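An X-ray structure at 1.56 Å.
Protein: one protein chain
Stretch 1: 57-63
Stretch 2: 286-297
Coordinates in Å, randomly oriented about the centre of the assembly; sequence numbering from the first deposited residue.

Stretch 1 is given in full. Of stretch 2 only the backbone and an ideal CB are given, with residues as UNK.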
# COMPACT_ATOMS: atom_id res chain seq x y z
N GLY A 57 25.25 -3.10 10.35
CA GLY A 57 26.05 -3.82 9.36
C GLY A 57 25.66 -5.28 9.19
O GLY A 57 26.50 -6.12 8.84
N ASP A 58 24.38 -5.59 9.40
CA ASP A 58 23.87 -6.95 9.31
C ASP A 58 22.64 -7.00 8.39
O ASP A 58 21.53 -7.34 8.82
CB ASP A 58 23.53 -7.48 10.71
CG ASP A 58 23.15 -8.95 10.72
OD1 ASP A 58 23.53 -9.70 9.79
OD2 ASP A 58 22.44 -9.35 11.66
N PRO A 59 22.84 -6.70 7.10
CA PRO A 59 21.71 -6.72 6.17
C PRO A 59 21.14 -8.12 5.95
O PRO A 59 21.90 -9.11 5.95
CB PRO A 59 22.33 -6.23 4.85
CG PRO A 59 23.75 -6.54 4.96
CD PRO A 59 24.10 -6.35 6.41
N PRO A 60 19.82 -8.21 5.73
CA PRO A 60 19.28 -9.47 5.28
C PRO A 60 19.69 -9.66 3.82
O PRO A 60 20.25 -8.75 3.22
CB PRO A 60 17.77 -9.27 5.42
CG PRO A 60 17.58 -7.83 5.20
CD PRO A 60 18.78 -7.16 5.80
N ASP A 61 19.42 -10.82 3.24
CA ASP A 61 19.79 -11.04 1.84
C ASP A 61 18.96 -10.19 0.87
O ASP A 61 19.43 -9.81 -0.19
CB ASP A 61 19.69 -12.52 1.49
CG ASP A 61 20.74 -13.33 2.21
OD1 ASP A 61 21.86 -12.80 2.38
OD2 ASP A 61 20.44 -14.48 2.62
N THR A 62 17.73 -9.89 1.27
CA THR A 62 16.83 -9.05 0.50
C THR A 62 15.72 -8.62 1.45
O THR A 62 15.43 -9.32 2.45
CB THR A 62 16.26 -9.81 -0.72
OG1 THR A 62 15.52 -8.91 -1.55
CG2 THR A 62 15.37 -11.00 -0.30
N PHE A 63 15.12 -7.47 1.16
CA PHE A 63 14.03 -6.98 2.02
C PHE A 63 12.91 -6.34 1.21
O PHE A 63 13.13 -5.69 0.16
CB PHE A 63 14.54 -6.04 3.11
CG PHE A 63 15.22 -4.80 2.60
CD1 PHE A 63 14.49 -3.68 2.21
CD2 PHE A 63 16.60 -4.73 2.58
CE1 PHE A 63 15.12 -2.52 1.76
CE2 PHE A 63 17.25 -3.58 2.15
CZ PHE A 63 16.51 -2.47 1.74
N UNK A 286 25.25 -8.51 1.58
CA UNK A 286 24.41 -9.69 1.76
C UNK A 286 25.28 -10.94 1.90
O UNK A 286 26.23 -11.13 1.14
CB UNK A 286 23.44 -9.84 0.59
N UNK A 287 24.97 -11.77 2.89
CA UNK A 287 25.75 -12.97 3.12
C UNK A 287 25.55 -14.01 2.01
O UNK A 287 26.47 -14.78 1.71
CB UNK A 287 25.38 -13.57 4.48
N UNK A 288 24.36 -14.04 1.40
CA UNK A 288 24.00 -15.04 0.38
C UNK A 288 23.59 -14.35 -0.91
O UNK A 288 22.45 -14.42 -1.35
CB UNK A 288 22.87 -15.94 0.88
N UNK A 289 24.57 -13.72 -1.54
CA UNK A 289 24.35 -12.82 -2.67
C UNK A 289 23.73 -13.54 -3.86
O UNK A 289 22.76 -13.07 -4.43
CB UNK A 289 25.67 -12.17 -3.09
N UNK A 290 24.31 -14.67 -4.28
CA UNK A 290 23.76 -15.37 -5.44
C UNK A 290 22.35 -15.90 -5.21
O UNK A 290 21.50 -15.83 -6.09
CB UNK A 290 24.68 -16.53 -5.83
N UNK A 291 22.11 -16.45 -4.03
CA UNK A 291 20.78 -16.97 -3.72
C UNK A 291 19.76 -15.83 -3.75
O UNK A 291 18.63 -16.01 -4.20
CB UNK A 291 20.77 -17.66 -2.36
N UNK A 292 20.20 -14.65 -3.31
CA UNK A 292 19.33 -13.44 -3.35
C UNK A 292 19.03 -13.02 -4.78
O UNK A 292 17.90 -12.72 -5.14
CB UNK A 292 19.99 -12.28 -2.61
N UNK A 293 20.07 -13.03 -5.62
CA UNK A 293 19.89 -12.72 -7.05
C UNK A 293 18.89 -13.67 -7.70
O UNK A 293 18.03 -13.27 -8.46
CB UNK A 293 21.23 -12.79 -7.79
N UNK A 294 18.99 -14.96 -7.38
CA UNK A 294 18.03 -15.91 -7.91
C UNK A 294 16.60 -15.68 -7.39
O UNK A 294 15.61 -15.92 -8.08
CB UNK A 294 18.48 -17.33 -7.57
N UNK A 295 16.49 -15.17 -6.17
CA UNK A 295 15.18 -14.77 -5.66
C UNK A 295 14.64 -13.60 -6.50
O UNK A 295 13.48 -13.60 -6.90
CB UNK A 295 15.27 -14.38 -4.18
N UNK A 296 15.47 -12.60 -6.77
CA UNK A 296 15.05 -11.46 -7.61
C UNK A 296 14.57 -11.91 -8.99
O UNK A 296 13.56 -11.42 -9.51
CB UNK A 296 16.20 -10.47 -7.77
N UNK A 297 15.28 -12.87 -9.58
CA UNK A 297 14.89 -13.38 -10.89
C UNK A 297 13.53 -14.05 -10.84
O UNK A 297 12.72 -13.92 -11.76
CB UNK A 297 15.94 -14.36 -11.41

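Position 286 lies beside Asp61, their CA atoms 4.8 Å apart. Its CA-to-CB bond runs sideways, and the ideal CB sits 3.8 Å from Asp61 OD1 and 4.3 Å from Pro60 O. A small residue fits without demanding anything of these oxygens, though a short polar one could also be imagined. The residue is Ala286, whose CB packs at 3.8 Å from Asp61 OD1 while its N lies 4.2 Å from Pro59 CG.

At 287 CB again points sideways, and the carboxylate of Asp58 offers negative charge to a chain long enough to reach it. Lysine or arginine would suit, and a long polar chain such as glutamine is possible. Lys287 extends with chi2 to chi4 all t, forming a long salt bridge of 4.0 Å from NZ to Asp58 OD1. A water supplements it, accepting from Lys287 NZ (2.8 Å) and donating to Asp58 OD1 (3.0 Å). A second water accepts from Lys287 N (2.9 Å) and donates to Asp61 OD1 (2.7 Å) and Pro59 O (2.8 Å).

Position 288 immediately precedes the helix, where asparagine, aspartate, serine and threonine are common. Its ideal CB is 3.3 Å from Asp61 OD2, so a short donor is favoured and a second carboxylate is not. Asn288 makes no capping bond with its side chain; instead ND2 donates to Asp61 OD2 (2.8 Å, nearly linear at 170°), while its backbone N donates to Asp61 OD1 (3.0 Å). Both carboxylate oxygens are thus engaged by one residue.

Positions 289, 290 and 291 find nothing of stretch 1 within 5.5 Å of their ideal CB atoms, so many helix-compatible residues would serve; they are Arg289, Gln290 and Asn291.

At 292 CB points toward stretch 1, only 3.5 Å from Asp61 O and 4.9 Å from Thr62 CB. Such closeness favours alanine, with glycine or serine conceivable. Ala292 lets the helix approach, its CB 4.1 Å from Asp61 CB.

Positions 293 and 294 make no contact and are loosely constrained: Ile293 points away, and Asn294 is out of reach of stretch 1.

At 295 CB points toward the strand, 5.2 Å from Thr62 CG2, leaving room for a large apolar or aromatic chain. Trp295 fills it, its CD1 3.6 Å from Thr62 CG2.

Position 296 points sideways, so only a longer chain can reach Thr62; leucine, isoleucine or methionine would do. Leu296 brings CD2 to 4.1 Å from Thr62 OG1.

Position 297 is out of reach of stretch 1, so many residues would do; Arg297 donates from NH1 to Asn294 OD1 (3.3 Å).

Stretch 2 286-297: AKNRQNAINWLR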
# COMPACT_ATOMS: atom_id res chain seq x y z
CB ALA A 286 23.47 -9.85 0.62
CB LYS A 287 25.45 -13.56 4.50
CG LYS A 287 26.00 -12.72 5.65
CD LYS A 287 25.66 -13.35 6.97
CE LYS A 287 26.16 -12.54 8.14
NZ LYS A 287 25.58 -13.08 9.41
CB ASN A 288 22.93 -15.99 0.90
CG ASN A 288 23.27 -16.56 2.28
OD1 ASN A 288 24.20 -17.36 2.42
ND2 ASN A 288 22.53 -16.14 3.31
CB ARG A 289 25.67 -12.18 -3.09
CG ARG A 289 25.51 -11.15 -4.18
CD ARG A 289 26.82 -10.41 -4.44
NE ARG A 289 26.68 -9.40 -5.48
CZ ARG A 289 26.75 -9.63 -6.79
NH1 ARG A 289 26.99 -10.85 -7.27
NH2 ARG A 289 26.59 -8.63 -7.65
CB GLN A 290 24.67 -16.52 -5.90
CG GLN A 290 24.23 -17.13 -7.23
CD GLN A 290 24.20 -16.11 -8.37
OE1 GLN A 290 25.14 -15.32 -8.53
NE2 GLN A 290 23.13 -16.14 -9.17
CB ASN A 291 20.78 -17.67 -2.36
CG ASN A 291 21.55 -19.00 -2.38
OD1 ASN A 291 22.00 -19.49 -1.33
ND2 ASN A 291 21.69 -19.58 -3.55
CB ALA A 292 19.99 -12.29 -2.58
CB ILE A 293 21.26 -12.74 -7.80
CG1 ILE A 293 22.11 -11.54 -7.37
CG2 ILE A 293 21.03 -12.73 -9.31
CD1 ILE A 293 23.56 -11.60 -7.78
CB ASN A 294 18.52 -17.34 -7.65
CG ASN A 294 19.74 -17.69 -8.51
OD1 ASN A 294 19.95 -17.08 -9.56
ND2 ASN A 294 20.55 -18.66 -8.06
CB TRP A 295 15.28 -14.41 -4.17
CG TRP A 295 14.05 -13.78 -3.58
CD1 TRP A 295 13.88 -12.47 -3.29
CD2 TRP A 295 12.83 -14.43 -3.20
NE1 TRP A 295 12.64 -12.25 -2.76
CE2 TRP A 295 11.96 -13.44 -2.70
CE3 TRP A 295 12.38 -15.76 -3.23
CZ2 TRP A 295 10.69 -13.72 -2.21
CZ3 TRP A 295 11.11 -16.04 -2.78
CH2 TRP A 295 10.28 -15.03 -2.26
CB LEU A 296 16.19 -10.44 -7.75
CG LEU A 296 16.73 -9.82 -6.46
CD1 LEU A 296 17.78 -8.78 -6.77
CD2 LEU A 296 15.58 -9.22 -5.62
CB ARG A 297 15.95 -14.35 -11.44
CG ARG A 297 17.30 -13.67 -11.70
CD ARG A 297 18.37 -14.66 -12.14
NE ARG A 297 17.86 -15.43 -13.27
CZ ARG A 297 17.85 -16.76 -13.37
NH1 ARG A 297 18.38 -17.52 -12.41
NH2 ARG A 297 17.33 -17.33 -14.46
O HOH W 1 22.88 -12.52 9.21
O HOH W 2 22.63 -11.40 4.57
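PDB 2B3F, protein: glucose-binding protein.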